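Local structure of putative nucleoprotein (4EWC) at residues 153-158 with 392-397; 160-165 with 178-183; 398-403 with 420-425; 444-449 with 462-467. The protein encapsidates the negative-strand viral RNA genome, protecting it from nucleases and forming the ribonucleoprotein that serves as template for transcription and replication. All coordinates share one frame; numbering follows the deposited sequence.

Contact 1: residues 153-158 with 392-397; sequences MVFPAL and PPISSL
Phe155 meets Ile394 and Leu397 in a helix-to-helix packing of the largely helical nucleoprotein fold. Helix 142-162 supplies the ring, and the first turn of helix 394-402 supplies the two aliphatic partners. Pro393 is the N-cap of that second helix. The contact is wholly apolar and buried. Phe155 crosses each partner at about a right angle. Ile394 comes to the rim of the ring, with CD1 near the ring plane and 4.0 Å from Phe155 CZ. Leu397 approaches obliquely and makes the wider contact, through CB, CG and CD2. Its CG is anti to the backbone N (chi1 -161°). This lays CB and CG along Phe155 CD2 and CE2, while Leu397 CD2 reaches Phe155 CE2 and CZ. Leu158, one turn after Phe155, places CD1 over one face of the ring, toward its rim. Met398 and Ile401 of helix 394-402 also touch the Phe155 side chain. Helix 142-162 falls largely in a range predicted to cross a membrane, yet here it packs against other helices of the protein. The closest approach between the two segments is Phe155 CE2 to Leu397 CG, at 3.5 Å.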
# COMPACT_ATOMS: atom_id res chain seq x y z
N MSE A 153 -3.05 -21.38 32.65
CA MSE A 153 -2.72 -21.57 34.07
C MSE A 153 -2.06 -20.34 34.68
O MSE A 153 -2.30 -20.02 35.84
CB MSE A 153 -1.84 -22.81 34.30
CG MSE A 153 -2.65 -24.10 34.23
SE MSE A 153 -1.53 -25.67 34.57
CE MSE A 153 -1.17 -25.35 36.43
N VAL A 154 -1.26 -19.64 33.88
CA VAL A 154 -0.52 -18.48 34.38
C VAL A 154 -1.39 -17.23 34.43
O VAL A 154 -1.43 -16.55 35.46
CB VAL A 154 0.81 -18.27 33.57
CG1 VAL A 154 1.52 -16.93 33.92
CG2 VAL A 154 1.76 -19.46 33.77
N PHE A 155 -2.11 -16.93 33.36
CA PHE A 155 -2.95 -15.71 33.32
C PHE A 155 -3.97 -15.53 34.47
O PHE A 155 -4.08 -14.43 35.02
CB PHE A 155 -3.59 -15.50 31.93
CG PHE A 155 -2.65 -14.90 30.91
CD1 PHE A 155 -1.36 -15.41 30.74
CD2 PHE A 155 -3.05 -13.82 30.11
CE1 PHE A 155 -0.48 -14.85 29.81
CE2 PHE A 155 -2.18 -13.26 29.17
CZ PHE A 155 -0.90 -13.77 29.02
N PRO A 156 -4.71 -16.61 34.84
CA PRO A 156 -5.58 -16.47 36.02
C PRO A 156 -4.79 -16.06 37.27
O PRO A 156 -5.24 -15.21 38.03
CB PRO A 156 -6.17 -17.86 36.20
CG PRO A 156 -6.19 -18.43 34.81
CD PRO A 156 -4.94 -17.89 34.14
N ALA A 157 -3.61 -16.64 37.45
CA ALA A 157 -2.77 -16.31 38.60
C ALA A 157 -2.29 -14.87 38.54
O ALA A 157 -2.09 -14.24 39.59
CB ALA A 157 -1.58 -17.25 38.67
N LEU A 158 -2.10 -14.36 37.33
CA LEU A 158 -1.79 -12.95 37.17
C LEU A 158 -3.01 -12.10 37.48
O LEU A 158 -2.89 -11.02 38.05
CB LEU A 158 -1.28 -12.64 35.75
CG LEU A 158 0.03 -13.25 35.30
CD1 LEU A 158 0.23 -12.95 33.81
CD2 LEU A 158 1.20 -12.72 36.14
N PRO A 392 -3.65 -12.48 21.11
CA PRO A 392 -4.35 -11.19 21.27
C PRO A 392 -3.61 -10.33 22.28
O PRO A 392 -2.72 -10.84 22.96
CB PRO A 392 -5.70 -11.62 21.86
CG PRO A 392 -5.40 -12.90 22.60
CD PRO A 392 -4.42 -13.59 21.71
N PRO A 393 -3.96 -9.06 22.38
CA PRO A 393 -3.42 -8.21 23.45
C PRO A 393 -3.56 -8.85 24.84
O PRO A 393 -4.56 -9.51 25.15
CB PRO A 393 -4.30 -6.96 23.39
CG PRO A 393 -4.64 -6.87 21.94
CD PRO A 393 -4.70 -8.29 21.38
N ILE A 394 -2.54 -8.63 25.66
CA ILE A 394 -2.43 -9.19 26.99
C ILE A 394 -3.69 -8.98 27.82
O ILE A 394 -4.30 -9.94 28.29
CB ILE A 394 -1.19 -8.61 27.73
CG1 ILE A 394 0.08 -9.04 27.01
CG2 ILE A 394 -1.15 -9.06 29.18
CD1 ILE A 394 0.20 -10.56 26.87
N SER A 395 -4.09 -7.72 27.96
CA SER A 395 -5.31 -7.36 28.69
C SER A 395 -6.53 -8.10 28.17
O SER A 395 -7.28 -8.68 28.96
CB SER A 395 -5.57 -5.85 28.65
OG SER A 395 -4.71 -5.19 29.55
N SER A 396 -6.70 -8.09 26.86
CA SER A 396 -7.78 -8.83 26.21
C SER A 396 -7.77 -10.27 26.68
O SER A 396 -8.79 -10.83 27.05
CB SER A 396 -7.65 -8.76 24.70
OG SER A 396 -7.90 -7.44 24.22
N LEU A 397 -6.57 -10.85 26.68
CA LEU A 397 -6.38 -12.25 27.05
C LEU A 397 -6.77 -12.49 28.53
O LEU A 397 -7.49 -13.44 28.83
CB LEU A 397 -4.93 -12.64 26.78
CG LEU A 397 -4.45 -14.09 26.63
CD1 LEU A 397 -5.47 -14.96 25.94
CD2 LEU A 397 -3.13 -14.13 25.86

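Contact 2: residues 160-165 with 178-183; sequences TFFSAI and QAIMRI. Unlike the reference sequence in segment 178-183: Met181 (reference Ile).
Phe162 packs its ring against Ile180 and Ile183, two residues one turn apart on helix 174-188. The tight part lies over the ring face. Ile180 CG1 sits above the centre of one face, 4.0 Å from the ring centroid and only 5° off the normal. This is a CH-pi contact. The two side chains lie antiparallel, and Ile180 CG2 reaches Phe162 CE2 at 3.8 Å. Phe161 closes the opposite face, with its CD1 3.7 Å above the Phe162 ring plane and over its centre. The ring is therefore held between an aliphatic branch of the other helix and its own sequence neighbour. Ile183 adds a smaller, oblique touch. With its CG1 anti to the N (chi1 -164°), the CG2 branch is left to meet Phe162 CZ at 3.7 Å. The other side of 160-165 is different. Thr160, Ser163 and Ala164 are exposed and do not meet 178-183. The backbone bonds from Ser163 N to Thr160 O and from Ile165 N to Phe162 O are weak. The contact joins two helices close in sequence, with the short helix 168-171 between them along the chain. Met171 of that short helix touches both Phe162 and Ile180, Leu229 of helix 226-236 packs on Phe162, and Met398 of helix 394-402 packs on Ile180.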
# COMPACT_ATOMS: atom_id res chain seq x y z
N THR A 160 -5.33 -12.77 39.60
CA THR A 160 -5.46 -12.82 41.05
C THR A 160 -4.42 -11.98 41.80
O THR A 160 -4.76 -11.20 42.72
CB THR A 160 -5.42 -14.27 41.54
OG1 THR A 160 -6.69 -14.89 41.25
CG2 THR A 160 -5.13 -14.35 43.03
N PHE A 161 -3.17 -12.12 41.41
CA PHE A 161 -2.10 -11.34 42.01
C PHE A 161 -2.38 -9.85 41.88
O PHE A 161 -2.31 -9.11 42.87
CB PHE A 161 -0.75 -11.68 41.39
CG PHE A 161 0.41 -11.05 42.11
CD1 PHE A 161 0.76 -9.72 41.86
CD2 PHE A 161 1.16 -11.76 43.02
CE1 PHE A 161 1.83 -9.14 42.51
CE2 PHE A 161 2.23 -11.18 43.67
CZ PHE A 161 2.56 -9.86 43.42
N PHE A 162 -2.72 -9.40 40.68
CA PHE A 162 -2.85 -7.96 40.45
C PHE A 162 -4.15 -7.32 40.92
O PHE A 162 -4.32 -6.12 40.84
CB PHE A 162 -2.48 -7.60 39.00
CG PHE A 162 -1.02 -7.73 38.73
CD1 PHE A 162 -0.16 -6.66 38.95
CD2 PHE A 162 -0.47 -8.95 38.32
CE1 PHE A 162 1.20 -6.80 38.72
CE2 PHE A 162 0.88 -9.10 38.11
CZ PHE A 162 1.72 -8.02 38.30
N SER A 163 -5.05 -8.16 41.43
CA SER A 163 -6.32 -7.72 42.01
C SER A 163 -6.07 -7.10 43.37
O SER A 163 -6.93 -6.41 43.92
CB SER A 163 -7.25 -8.90 42.19
OG SER A 163 -7.57 -9.48 40.94
N ALA A 164 -4.88 -7.38 43.90
CA ALA A 164 -4.41 -6.80 45.14
C ALA A 164 -3.96 -5.38 44.87
O ALA A 164 -3.99 -4.53 45.75
CB ALA A 164 -3.26 -7.60 45.69
N ILE A 165 -3.55 -5.12 43.64
CA ILE A 165 -2.80 -3.92 43.31
C ILE A 165 -3.60 -2.98 42.43
O ILE A 165 -3.48 -1.77 42.53
CB ILE A 165 -1.51 -4.32 42.56
CG1 ILE A 165 -0.60 -5.12 43.48
CG2 ILE A 165 -0.78 -3.11 42.06
CD1 ILE A 165 -0.22 -4.35 44.75
N GLN A 178 0.54 -4.87 29.08
CA GLN A 178 1.96 -4.74 28.75
C GLN A 178 2.82 -4.63 30.00
O GLN A 178 3.85 -5.29 30.13
CB GLN A 178 2.20 -3.49 27.93
CG GLN A 178 1.50 -3.47 26.60
CD GLN A 178 1.91 -4.64 25.75
OE1 GLN A 178 3.03 -4.68 25.26
NE2 GLN A 178 0.99 -5.60 25.56
N ALA A 179 2.38 -3.77 30.91
CA ALA A 179 3.10 -3.52 32.15
C ALA A 179 3.21 -4.78 33.00
O ALA A 179 4.25 -5.04 33.61
CB ALA A 179 2.44 -2.39 32.91
N ILE A 180 2.14 -5.57 33.04
CA ILE A 180 2.09 -6.80 33.82
C ILE A 180 3.10 -7.85 33.31
O ILE A 180 3.86 -8.42 34.09
CB ILE A 180 0.63 -7.33 33.90
CG1 ILE A 180 -0.18 -6.46 34.88
CG2 ILE A 180 0.57 -8.79 34.30
CD1 ILE A 180 -1.69 -6.59 34.76
N MSE A 181 3.14 -8.07 32.00
CA MSE A 181 4.12 -9.00 31.45
C MSE A 181 5.58 -8.54 31.67
O MSE A 181 6.47 -9.36 31.88
CB MSE A 181 3.90 -9.22 29.95
CG MSE A 181 2.70 -10.02 29.57
SE MSE A 181 2.54 -11.74 30.53
CE MSE A 181 4.28 -12.56 30.26
N ARG A 182 5.81 -7.23 31.59
CA ARG A 182 7.16 -6.70 31.72
C ARG A 182 7.64 -6.90 33.13
O ARG A 182 8.79 -7.28 33.37
CB ARG A 182 7.21 -5.22 31.34
CG ARG A 182 7.24 -4.96 29.85
CD ARG A 182 7.20 -3.47 29.55
NE ARG A 182 6.85 -3.18 28.16
CZ ARG A 182 7.73 -3.14 27.15
NH1 ARG A 182 9.02 -3.37 27.37
NH2 ARG A 182 7.31 -2.87 25.91
N ILE A 183 6.74 -6.65 34.08
CA ILE A 183 7.07 -6.84 35.48
C ILE A 183 7.20 -8.34 35.80
O ILE A 183 8.06 -8.75 36.58
CB ILE A 183 6.06 -6.14 36.41
CG1 ILE A 183 6.62 -6.02 37.82
CG2 ILE A 183 4.73 -6.83 36.43
CD1 ILE A 183 7.81 -5.11 37.88

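Contact 3: residues 398-403 with 420-425; sequences MMYIQE and CKICRE
Tyr400 presents a face of its ring to Ile422 and an edge to Glu425. The CH-pi contact comes first. Ile422 CG1 lies over the centre of the ring, 3.6 Å from the centroid and 6° off the normal. All six ring carbons are within about 4 Å of this one atom. Tyr400 CG is anti to the backbone N (chi1 179°), which carries the ring out across the Ile422 side chain, and the two side chains cross at about a right angle.

Further apolar packing flanks this CH-pi contact. Ile422 CG2 meets Tyr400 CB at 3.8 Å, near the root of the ring. Ile422 CD1 reaches Tyr400 CD2 at 3.9 Å, on the side away from Glu425. Tyr400 and Ile422 lie on consecutive helices, 394-402 and 417-425, in the C-terminal region of the orthomyxovirus nucleoprotein fold. A loop joins the two helices. Asn405 and Met410 of this connection also touch Tyr400.

The polar approach is at the rim, where Glu425 is exposed to solvent. Glu425 OE1 lies near the ring plane, 3.4 Å from Tyr400 CD1. The carboxylate plane is turned 64° from the ring. Carboxylate oxygen and ring hydrogens may attract each other weakly here, but this is not a hydrogen bond. The Glu425 chain bends at chi2, and its CB and CG run beside CD1 and CE1 of Tyr400.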
# COMPACT_ATOMS: atom_id res chain seq x y z
N MSE A 398 -6.35 -11.60 29.41
CA MSE A 398 -6.70 -11.70 30.82
C MSE A 398 -8.19 -11.58 31.01
O MSE A 398 -8.78 -12.37 31.77
CB MSE A 398 -5.97 -10.62 31.59
CG MSE A 398 -4.54 -11.06 31.88
SE MSE A 398 -3.47 -9.53 32.50
CE MSE A 398 -3.46 -9.93 34.42
N MSE A 399 -8.82 -10.62 30.34
CA MSE A 399 -10.27 -10.43 30.43
C MSE A 399 -11.03 -11.67 29.97
O MSE A 399 -11.98 -12.11 30.60
CB MSE A 399 -10.73 -9.24 29.57
CG MSE A 399 -10.55 -7.89 30.20
SE MSE A 399 -11.13 -6.46 28.95
CE MSE A 399 -12.98 -7.06 28.65
N TYR A 400 -10.60 -12.21 28.83
CA TYR A 400 -11.29 -13.30 28.17
C TYR A 400 -11.30 -14.51 29.09
O TYR A 400 -12.34 -15.14 29.28
CB TYR A 400 -10.63 -13.58 26.82
CG TYR A 400 -11.21 -14.71 26.02
CD1 TYR A 400 -12.28 -14.50 25.15
CD2 TYR A 400 -10.68 -15.98 26.10
CE1 TYR A 400 -12.81 -15.53 24.40
CE2 TYR A 400 -11.20 -17.02 25.36
CZ TYR A 400 -12.27 -16.80 24.52
OH TYR A 400 -12.79 -17.85 23.79
N ILE A 401 -10.15 -14.79 29.70
CA ILE A 401 -10.03 -15.82 30.72
C ILE A 401 -10.80 -15.49 32.02
O ILE A 401 -11.45 -16.37 32.60
CB ILE A 401 -8.58 -16.12 31.04
CG1 ILE A 401 -7.83 -16.51 29.76
CG2 ILE A 401 -8.46 -17.24 32.07
CD1 ILE A 401 -6.34 -16.63 29.94
N GLN A 402 -10.74 -14.25 32.48
CA GLN A 402 -11.50 -13.87 33.66
C GLN A 402 -13.00 -14.02 33.40
O GLN A 402 -13.75 -14.40 34.31
CB GLN A 402 -11.17 -12.45 34.15
N GLU A 403 -13.45 -13.77 32.17
CA GLU A 403 -14.87 -13.89 31.88
C GLU A 403 -15.37 -15.34 31.89
O GLU A 403 -16.56 -15.60 31.74
CB GLU A 403 -15.24 -13.19 30.57
N CYS A 420 -7.74 -13.68 16.95
CA CYS A 420 -8.80 -12.77 16.52
C CYS A 420 -10.14 -13.04 17.25
O CYS A 420 -10.89 -12.11 17.56
CB CYS A 420 -8.96 -12.75 15.01
SG CYS A 420 -7.48 -12.18 14.08
N LYS A 421 -10.44 -14.31 17.53
CA LYS A 421 -11.65 -14.67 18.27
C LYS A 421 -11.67 -14.03 19.63
O LYS A 421 -12.71 -13.57 20.09
CB LYS A 421 -11.77 -16.17 18.44
CG LYS A 421 -12.32 -16.89 17.22
CD LYS A 421 -12.31 -18.38 17.48
CE LYS A 421 -12.54 -19.18 16.21
NZ LYS A 421 -12.42 -20.64 16.52
N ILE A 422 -10.52 -14.00 20.29
CA ILE A 422 -10.44 -13.35 21.60
C ILE A 422 -10.57 -11.84 21.44
O ILE A 422 -11.26 -11.18 22.23
CB ILE A 422 -9.14 -13.72 22.33
CG1 ILE A 422 -9.21 -15.17 22.79
CG2 ILE A 422 -8.90 -12.79 23.53
CD1 ILE A 422 -7.93 -15.68 23.35
N CYS A 423 -9.93 -11.31 20.39
CA CYS A 423 -10.00 -9.88 20.08
C CYS A 423 -11.43 -9.41 19.91
O CYS A 423 -11.83 -8.43 20.54
CB CYS A 423 -9.23 -9.56 18.80
SG CYS A 423 -7.42 -9.49 18.96
N ARG A 424 -12.18 -10.07 19.04
CA ARG A 424 -13.57 -9.68 18.81
C ARG A 424 -14.40 -9.77 20.10
O ARG A 424 -15.26 -8.92 20.35
CB ARG A 424 -14.19 -10.50 17.69
CG ARG A 424 -13.47 -10.39 16.36
CD ARG A 424 -14.19 -11.10 15.24
NE ARG A 424 -13.31 -11.25 14.09
CZ ARG A 424 -12.54 -12.31 13.88
NH1 ARG A 424 -12.55 -13.33 14.73
NH2 ARG A 424 -11.75 -12.36 12.80
N GLU A 425 -14.12 -10.79 20.92
CA GLU A 425 -14.91 -11.06 22.12
C GLU A 425 -14.71 -10.07 23.26
O GLU A 425 -15.67 -9.46 23.74
CB GLU A 425 -14.66 -12.49 22.62
CG GLU A 425 -15.79 -13.06 23.50
CD GLU A 425 -15.85 -12.48 24.92
OE1 GLU A 425 -14.78 -12.19 25.52
OE2 GLU A 425 -16.99 -12.35 25.45

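Contact 4: residues 444-449 with 462-467; sequences CVAVSM and NAVPGS
Val464 O is gripped twice by Ser467, while the Val464 side chain packs against Ala446, Val445 and Met449. Ser467 OG donates to this oxygen at 3.0 Å, and Ser467 N donates to the same Val464 O at 3.2 Å. The backbone bond closes a type II beta turn from Val464 to Ser467. The hydroxyl bond reinforces it. That bond makes a C=O...OG angle of 157°, and the donor is tilted 16° out of the carbonyl plane. Pro465 and Gly466 fill the two corners of the turn. Gly466 has a positive phi of 89°, as the third position of a type II turn favours.

The turn directly follows helix 457-463, and Val464 is the first residue to leave helical angles. The contact thus joins the end of this helix and its turn to helix 438-449, within the C-terminal region of the nucleoprotein. It is buried and, across the two segments, purely apolar. Val464 CG1 is anti to the backbone N, and CG2, the other branch, makes the closest contacts. Val464 CG2 lies 3.6 Å from Ala446 CA and close to its CB. Val445 CG1 approaches the same Val464 methyl at 4.0 Å. The small Ala446 side chain lets the two backbones come near, with CA atoms of Ala446 and Val464 5.5 Å apart. Outside the two segments, Arg442 NE bonds to Pro465 O and ties the turn to helix 438-449. Met449 is a selenomethionine bent at its last torsion, and its SE lies 4.2 Å from Val464 CG2.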
# COMPACT_ATOMS: atom_id res chain seq x y z
N CYS A 444 0.20 -0.57 17.43
CA CYS A 444 0.97 -1.27 18.45
C CYS A 444 0.41 -2.66 18.73
O CYS A 444 1.14 -3.60 19.07
CB CYS A 444 0.99 -0.45 19.74
SG CYS A 444 2.13 0.89 19.63
N VAL A 445 -0.91 -2.76 18.60
CA VAL A 445 -1.63 -3.99 18.73
C VAL A 445 -1.31 -4.89 17.53
O VAL A 445 -0.98 -6.06 17.70
CB VAL A 445 -3.15 -3.70 18.82
CG1 VAL A 445 -4.01 -4.95 18.52
CG2 VAL A 445 -3.49 -3.14 20.19
N ALA A 446 -1.43 -4.32 16.33
CA ALA A 446 -1.18 -5.03 15.09
C ALA A 446 0.21 -5.65 15.13
O ALA A 446 0.38 -6.86 14.89
CB ALA A 446 -1.28 -4.09 13.91
N VAL A 447 1.19 -4.82 15.44
CA VAL A 447 2.57 -5.26 15.51
C VAL A 447 2.78 -6.44 16.50
O VAL A 447 3.45 -7.40 16.18
CB VAL A 447 3.53 -4.06 15.73
CG1 VAL A 447 4.83 -4.48 16.41
CG2 VAL A 447 3.79 -3.37 14.41
N SER A 448 2.18 -6.39 17.68
CA SER A 448 2.28 -7.51 18.59
C SER A 448 1.55 -8.78 18.10
O SER A 448 2.04 -9.93 18.27
CB SER A 448 1.86 -7.12 20.00
OG SER A 448 2.84 -6.25 20.56
N MSE A 449 0.39 -8.59 17.47
CA MSE A 449 -0.32 -9.73 16.91
C MSE A 449 0.51 -10.54 15.92
O MSE A 449 0.45 -11.77 15.92
CB MSE A 449 -1.67 -9.32 16.33
CG MSE A 449 -2.68 -9.00 17.41
SE MSE A 449 -4.43 -8.63 16.61
CE MSE A 449 -4.95 -10.52 16.58
N ASN A 462 -4.48 -4.28 7.17
CA ASN A 462 -5.60 -5.22 7.15
C ASN A 462 -5.79 -6.00 8.46
O ASN A 462 -6.90 -6.46 8.74
CB ASN A 462 -5.50 -6.17 5.97
CG ASN A 462 -5.77 -5.48 4.66
OD1 ASN A 462 -6.86 -5.60 4.09
ND2 ASN A 462 -4.78 -4.73 4.18
N ALA A 463 -4.72 -6.18 9.22
CA ALA A 463 -4.80 -6.96 10.44
C ALA A 463 -5.63 -6.23 11.50
O ALA A 463 -6.53 -6.81 12.08
CB ALA A 463 -3.42 -7.30 10.96
N VAL A 464 -5.31 -4.97 11.74
CA VAL A 464 -6.09 -4.15 12.66
C VAL A 464 -6.48 -2.90 11.93
O VAL A 464 -5.70 -1.95 11.89
CB VAL A 464 -5.29 -3.74 13.90
CG1 VAL A 464 -6.14 -2.88 14.82
CG2 VAL A 464 -4.78 -4.96 14.64
N PRO A 465 -7.69 -2.88 11.34
CA PRO A 465 -8.09 -1.76 10.49
C PRO A 465 -7.93 -0.45 11.23
O PRO A 465 -8.14 -0.40 12.46
CB PRO A 465 -9.57 -2.02 10.23
CG PRO A 465 -9.72 -3.47 10.40
CD PRO A 465 -8.79 -3.83 11.53
N GLY A 466 -7.56 0.60 10.50
CA GLY A 466 -7.53 1.92 11.09
C GLY A 466 -6.21 2.24 11.74
O GLY A 466 -5.99 3.35 12.21
N SER A 467 -5.31 1.26 11.79
CA SER A 467 -4.00 1.54 12.36
C SER A 467 -3.18 2.40 11.39
O SER A 467 -3.46 2.46 10.18
CB SER A 467 -3.26 0.24 12.69
OG SER A 467 -3.12 -0.55 11.53

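Overall arrangement
Contacts 1, 2 and 4 are buried and apolar. Contact 3 is partly buried, and there a carboxylate joins the packing. Contacts 1 and 2 share helix 142-162, and contacts 1 and 3 share helix 394-402. Contact 1 lies between contacts 2 and 3, its centre about 10 Å and about 9 Å from theirs, while those two centres are about 17 Å apart. It joins parts far apart in sequence, whereas the other three close short local spans. Contacts 1 to 3 each centre on an aromatic ring, but contact 4 uses aliphatic groups, a selenomethionine and a hydrogen-bonded turn. Met449 CE touches Cys423 SG at 3.6 Å and links contact 4 to contact 3.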